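Local coordinates for protein extracellular invertase (Aspergillus kawachii, PDB 5XH8) that probably cleaves the terminal beta-fructofuranosyl unit from sucrose and transfers it to acceptor sugars, making fructooligosaccharides such as 1-kestose, at residues I39-T51 against D99-L113. Residues are numbered along the deposited sequence; the frame is centred on the assembly and turned at random.
With GOL (glycerol), chain C.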
loop_
_atom_site.group_PDB
_atom_site.type_symbol
_atom_site.label_atom_id
_atom_site.label_comp_id
_atom_site.label_asym_id
_atom_site.label_seq_id
_atom_site.Cartn_x
_atom_site.Cartn_y
_atom_site.Cartn_z
ATOM N N ILE A 39 25.782 -12.779 4.526
ATOM C CA ILE A 39 24.711 -12.939 5.457
ATOM C C ILE A 39 24.429 -11.614 6.122
ATOM O O ILE A 39 25.364 -10.881 6.545
ATOM C CB ILE A 39 24.976 -14.087 6.475
ATOM C CG1 ILE A 39 23.703 -14.342 7.313
ATOM C CG2 ILE A 39 26.205 -13.801 7.357
ATOM C CD1 ILE A 39 23.763 -15.543 8.232
ATOM N N GLY A 40 23.126 -11.317 6.225
ATOM C CA GLY A 40 22.627 -10.146 6.919
ATOM C C GLY A 40 21.845 -10.569 8.162
ATOM O O GLY A 40 22.124 -11.605 8.740
ATOM N N ASP A 41 20.849 -9.764 8.534
ATOM C CA ASP A 41 20.058 -9.959 9.767
ATOM C C ASP A 41 19.495 -11.375 9.807
ATOM O O ASP A 41 18.907 -11.821 8.800
ATOM C CB ASP A 41 18.830 -9.041 9.808
ATOM C CG ASP A 41 19.151 -7.566 9.782
ATOM O OD1 ASP A 41 20.279 -7.188 9.414
ATOM O OD2 ASP A 41 18.227 -6.768 10.100
ATOM N N PRO A 42 19.637 -12.082 10.945
ATOM C CA PRO A 42 18.853 -13.291 11.078
ATOM C C PRO A 42 17.360 -12.910 11.227
ATOM O O PRO A 42 17.051 -11.796 11.629
ATOM C CB PRO A 42 19.406 -13.928 12.349
ATOM C CG PRO A 42 19.833 -12.753 13.174
ATOM C CD PRO A 42 20.376 -11.769 12.182
ATOM N N CYS A 43 16.471 -13.815 10.842
ATOM C CA CYS A 43 15.025 -13.606 10.963
ATOM C C CYS A 43 14.346 -14.917 10.617
ATOM O O CYS A 43 15.018 -15.942 10.426
ATOM C CB CYS A 43 14.536 -12.455 10.043
ATOM S SG CYS A 43 14.942 -12.654 8.300
ATOM N N LEU A 44 13.017 -14.915 10.620
ATOM C CA LEU A 44 12.209 -16.010 10.082
ATOM C C LEU A 44 12.235 -17.316 10.909
ATOM O O LEU A 44 11.525 -18.263 10.545
ATOM C CB LEU A 44 12.584 -16.267 8.593
ATOM C CG LEU A 44 11.918 -17.386 7.771
ATOM C CD1 LEU A 44 11.606 -16.948 6.350
ATOM C CD2 LEU A 44 12.766 -18.641 7.751
ATOM N N HIS A 45 12.946 -17.352 12.041
ATOM C CA HIS A 45 13.118 -18.595 12.799
ATOM C C HIS A 45 11.761 -19.183 13.240
ATOM O O HIS A 45 10.857 -18.433 13.610
ATOM C CB HIS A 45 13.907 -18.411 14.108
ATOM C CG HIS A 45 15.177 -17.633 14.011
ATOM N ND1 HIS A 45 16.071 -17.767 12.967
ATOM C CD2 HIS A 45 15.754 -16.783 14.889
ATOM C CE1 HIS A 45 17.110 -16.981 13.170
ATOM N NE2 HIS A 45 16.952 -16.388 14.343
ATOM N N TYR A 46 11.624 -20.501 13.230
ATOM C CA TYR A 46 10.427 -21.126 13.794
ATOM C C TYR A 46 10.611 -22.596 14.047
ATOM O O TYR A 46 11.346 -23.272 13.324
ATOM C CB TYR A 46 9.196 -20.923 12.893
ATOM C CG TYR A 46 9.201 -21.675 11.571
ATOM C CD1 TYR A 46 9.936 -21.218 10.473
ATOM C CD2 TYR A 46 8.444 -22.853 11.404
ATOM C CE1 TYR A 46 9.913 -21.892 9.252
ATOM C CE2 TYR A 46 8.416 -23.527 10.187
ATOM C CZ TYR A 46 9.156 -23.048 9.108
ATOM O OH TYR A 46 9.137 -23.732 7.889
ATOM N N THR A 47 9.922 -23.087 15.069
ATOM C CA THR A 47 9.769 -24.512 15.272
ATOM C C THR A 47 8.567 -24.968 14.474
ATOM O O THR A 47 7.465 -24.478 14.681
ATOM C CB THR A 47 9.547 -24.862 16.751
ATOM O OG1 THR A 47 10.583 -24.273 17.545
ATOM C CG2 THR A 47 9.546 -26.355 16.953
ATOM N N ASP A 48 8.789 -25.890 13.559
ATOM C CA ASP A 48 7.734 -26.498 12.776
ATOM C C ASP A 48 6.933 -27.470 13.687
ATOM O O ASP A 48 7.463 -28.516 14.062
ATOM C CB ASP A 48 8.363 -27.245 11.602
ATOM C CG ASP A 48 7.332 -27.924 10.703
ATOM O OD1 ASP A 48 6.221 -28.260 11.197
ATOM O OD2 ASP A 48 7.635 -28.083 9.491
ATOM N N PRO A 49 5.664 -27.139 14.026
ATOM C CA PRO A 49 4.935 -28.008 14.976
ATOM C C PRO A 49 4.762 -29.456 14.506
ATOM O O PRO A 49 4.798 -30.353 15.332
ATOM C CB PRO A 49 3.581 -27.311 15.153
ATOM C CG PRO A 49 3.429 -26.435 13.966
ATOM C CD PRO A 49 4.811 -26.043 13.524
ATOM N N ALA A 50 4.653 -29.681 13.205
ATOM C CA ALA A 50 4.485 -31.019 12.673
ATOM C C ALA A 50 5.718 -31.919 12.823
ATOM O O ALA A 50 5.546 -33.114 13.031
ATOM C CB ALA A 50 4.084 -30.952 11.213
ATOM N N THR A 51 6.936 -31.371 12.683
ATOM C CA THR A 51 8.164 -32.181 12.692
ATOM C C THR A 51 9.019 -32.013 13.951
ATOM O O THR A 51 9.933 -32.790 14.166
ATOM C CB THR A 51 9.085 -31.845 11.506
ATOM O OG1 THR A 51 9.516 -30.480 11.600
ATOM C CG2 THR A 51 8.395 -32.085 10.154
ATOM N N ASP A 99 13.364 -7.862 6.955
ATOM C CA ASP A 99 13.170 -8.899 7.955
ATOM C C ASP A 99 11.687 -9.228 8.160
ATOM O O ASP A 99 10.827 -8.373 8.001
ATOM C CB ASP A 99 13.740 -8.453 9.322
ATOM C CG ASP A 99 15.260 -8.314 9.337
ATOM O OD1 ASP A 99 15.927 -8.971 8.504
ATOM O OD2 ASP A 99 15.777 -7.552 10.195
ATOM N N GLY A 100 11.429 -10.463 8.569
ATOM C CA GLY A 100 10.118 -10.885 9.002
ATOM C C GLY A 100 10.230 -11.984 10.039
ATOM O O GLY A 100 11.343 -12.508 10.303
ATOM N N SER A 101 9.076 -12.346 10.602
ATOM C CA SER A 101 8.988 -13.423 11.556
ATOM C C SER A 101 7.803 -14.323 11.222
ATOM O O SER A 101 6.909 -13.951 10.431
ATOM C CB SER A 101 8.883 -12.869 12.985
ATOM O OG SER A 101 7.821 -11.948 13.104
ATOM N N VAL A 102 7.815 -15.509 11.839
ATOM C CA VAL A 102 6.901 -16.581 11.469
ATOM C C VAL A 102 5.955 -16.968 12.605
ATOM O O VAL A 102 6.389 -17.264 13.733
ATOM C CB VAL A 102 7.676 -17.815 10.976
ATOM C CG1 VAL A 102 6.753 -19.037 10.789
ATOM C CG2 VAL A 102 8.409 -17.460 9.682
ATOM N N ILE A 103 4.670 -16.981 12.266
ATOM C CA ILE A 103 3.627 -17.655 13.053
ATOM C C ILE A 103 3.658 -19.126 12.639
ATOM O O ILE A 103 3.297 -19.447 11.519
ATOM C CB ILE A 103 2.216 -17.046 12.801
ATOM C CG1 ILE A 103 2.218 -15.561 13.175
ATOM C CG2 ILE A 103 1.140 -17.836 13.570
ATOM C CD1 ILE A 103 0.969 -14.809 12.754
ATOM N N PRO A 104 4.141 -20.020 13.515
ATOM C CA PRO A 104 4.408 -21.391 13.057
ATOM C C PRO A 104 3.178 -22.163 12.607
ATOM O O PRO A 104 3.227 -22.914 11.623
ATOM C CB PRO A 104 5.042 -22.063 14.290
ATOM C CG PRO A 104 5.593 -20.930 15.072
ATOM C CD PRO A 104 4.614 -19.810 14.892
ATOM N N ASN A 105 2.082 -21.946 13.317
ATOM C CA ASN A 105 0.826 -22.587 13.017
ATOM C C ASN A 105 -0.149 -21.498 12.591
ATOM O O ASN A 105 -0.932 -21.008 13.400
ATOM C CB ASN A 105 0.337 -23.327 14.271
ATOM C CG ASN A 105 -0.495 -24.543 13.925
ATOM O OD1 ASN A 105 -1.276 -24.516 12.982
ATOM N ND2 ASN A 105 -0.286 -25.647 14.661
ATOM N N GLY A 106 -0.065 -21.095 11.323
ATOM C CA GLY A 106 -0.777 -19.925 10.848
ATOM C C GLY A 106 -1.887 -20.277 9.891
ATOM O O GLY A 106 -2.694 -21.182 10.163
ATOM N N ILE A 107 -1.906 -19.589 8.752
ATOM C CA ILE A 107 -2.924 -19.779 7.738
ATOM C C ILE A 107 -2.833 -21.225 7.239
ATOM O O ILE A 107 -1.743 -21.725 6.922
ATOM C CB ILE A 107 -2.765 -18.765 6.568
ATOM C CG1 ILE A 107 -2.939 -17.329 7.079
ATOM C CG2 ILE A 107 -3.755 -19.084 5.462
ATOM C CD1 ILE A 107 -2.601 -16.230 6.074
ATOM N N ASN A 108 -3.976 -21.912 7.207
ATOM C CA ASN A 108 -4.042 -23.334 6.862
ATOM C C ASN A 108 -3.123 -24.237 7.676
ATOM O O ASN A 108 -2.700 -25.260 7.198
ATOM C CB ASN A 108 -3.808 -23.547 5.379
ATOM C CG ASN A 108 -4.968 -23.061 4.535
ATOM O OD1 ASN A 108 -5.904 -22.436 5.054
ATOM N ND2 ASN A 108 -4.909 -23.324 3.226
ATOM N N GLY A 109 -2.821 -23.856 8.907
ATOM C CA GLY A 109 -1.878 -24.612 9.719
ATOM C C GLY A 109 -0.433 -24.603 9.207
ATOM O O GLY A 109 0.376 -25.473 9.595
ATOM N N LEU A 110 -0.111 -23.621 8.360
ATOM C CA LEU A 110 1.202 -23.511 7.738
ATOM C C LEU A 110 2.027 -22.397 8.374
ATOM O O LEU A 110 1.461 -21.434 8.901
ATOM C CB LEU A 110 1.048 -23.226 6.255
ATOM C CG LEU A 110 0.299 -24.315 5.477
ATOM C CD1 LEU A 110 0.005 -23.800 4.093
ATOM C CD2 LEU A 110 1.098 -25.592 5.412
ATOM N N PRO A 111 3.375 -22.529 8.333
ATOM C CA PRO A 111 4.236 -21.440 8.786
ATOM C C PRO A 111 3.911 -20.186 7.971
ATOM O O PRO A 111 3.857 -20.240 6.722
ATOM C CB PRO A 111 5.654 -21.950 8.491
ATOM C CG PRO A 111 5.519 -23.444 8.362
ATOM C CD PRO A 111 4.150 -23.675 7.817
ATOM N N THR A 112 3.606 -19.110 8.671
ATOM C CA THR A 112 3.078 -17.906 8.050
ATOM C C THR A 112 4.051 -16.769 8.363
ATOM O O THR A 112 4.230 -16.397 9.504
ATOM C CB THR A 112 1.646 -17.624 8.543
ATOM O OG1 THR A 112 0.776 -18.690 8.105
ATOM C CG2 THR A 112 1.137 -16.307 7.982
ATOM N N LEU A 113 4.700 -16.255 7.325
ATOM C CA LEU A 113 5.699 -15.181 7.452
ATOM C C LEU A 113 5.032 -13.823 7.318
ATOM O O LEU A 113 4.365 -13.555 6.309
ATOM C CB LEU A 113 6.753 -15.322 6.350
ATOM C CG LEU A 113 7.786 -14.200 6.213
ATOM C CD1 LEU A 113 8.706 -14.165 7.400
ATOM C CD2 LEU A 113 8.576 -14.388 4.924
HETATM C C1 GOL C . 16.351 -5.758 7.152
HETATM O O1 GOL C . 15.044 -5.538 7.659
HETATM C C2 GOL C . 17.110 -4.536 7.602
HETATM O O2 GOL C . 17.721 -4.755 8.895
HETATM C C3 GOL C . 18.138 -4.127 6.594
HETATM O O3 GOL C . 18.151 -2.705 6.724
HETATM O O HOH W 1 10.187 -15.855 13.553
#
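Tyr-46 lies against Val-102 and Pro-111 where the innermost strands of two neighbouring blades of the GH32 beta-propeller, 37-47 and 96-103, run side by side; segments 39-47 and 99-103 are nearly parallel, their axes 13° apart. The packing is tight here. Pro-111 sets CB over one face of the phenol ring, 4.0 Å from its centroid, a CH-pi contact suited to the compact, rigid ring of proline, which offers C-H bonds to the pi face; Val-102 CG1 reaches Tyr-46 CG obliquely at 3.7 Å. With chi1 at 70°, Tyr-46 CG sits between its own backbone N and carbonyl carbon, and the ring is carried toward this pair, while His-55 stacks on it from strand 54-60. Branching lets Val-102 serve two neighbours, its CG2 lying 4.0 Å from Leu-44 CG. Direct backbone pairing is sparse: Leu-44 N donates to Gly-100 O, and one water accepts from Val-102 N and donates to His-45 O. Gly-100, with no side chain, leaves its place to Leu-113 CD1, which packs on Leu-44 CD1. Toward the surface the contact thins to Pro-49, whose CD lies 4.1 Å from Pro-104 CB, and to the exposed Asn-105. At the other end the strands open into the glycerol pocket, where glycerol is also hydrogen-bonded to Asp-171. The acids Asp-41 and Asp-99 cross there at about a right angle, their OD2 atoms 2.6 Å apart; Asp-99 N donates to glycerol O1 at 3.0 Å, nearly straight at 166°.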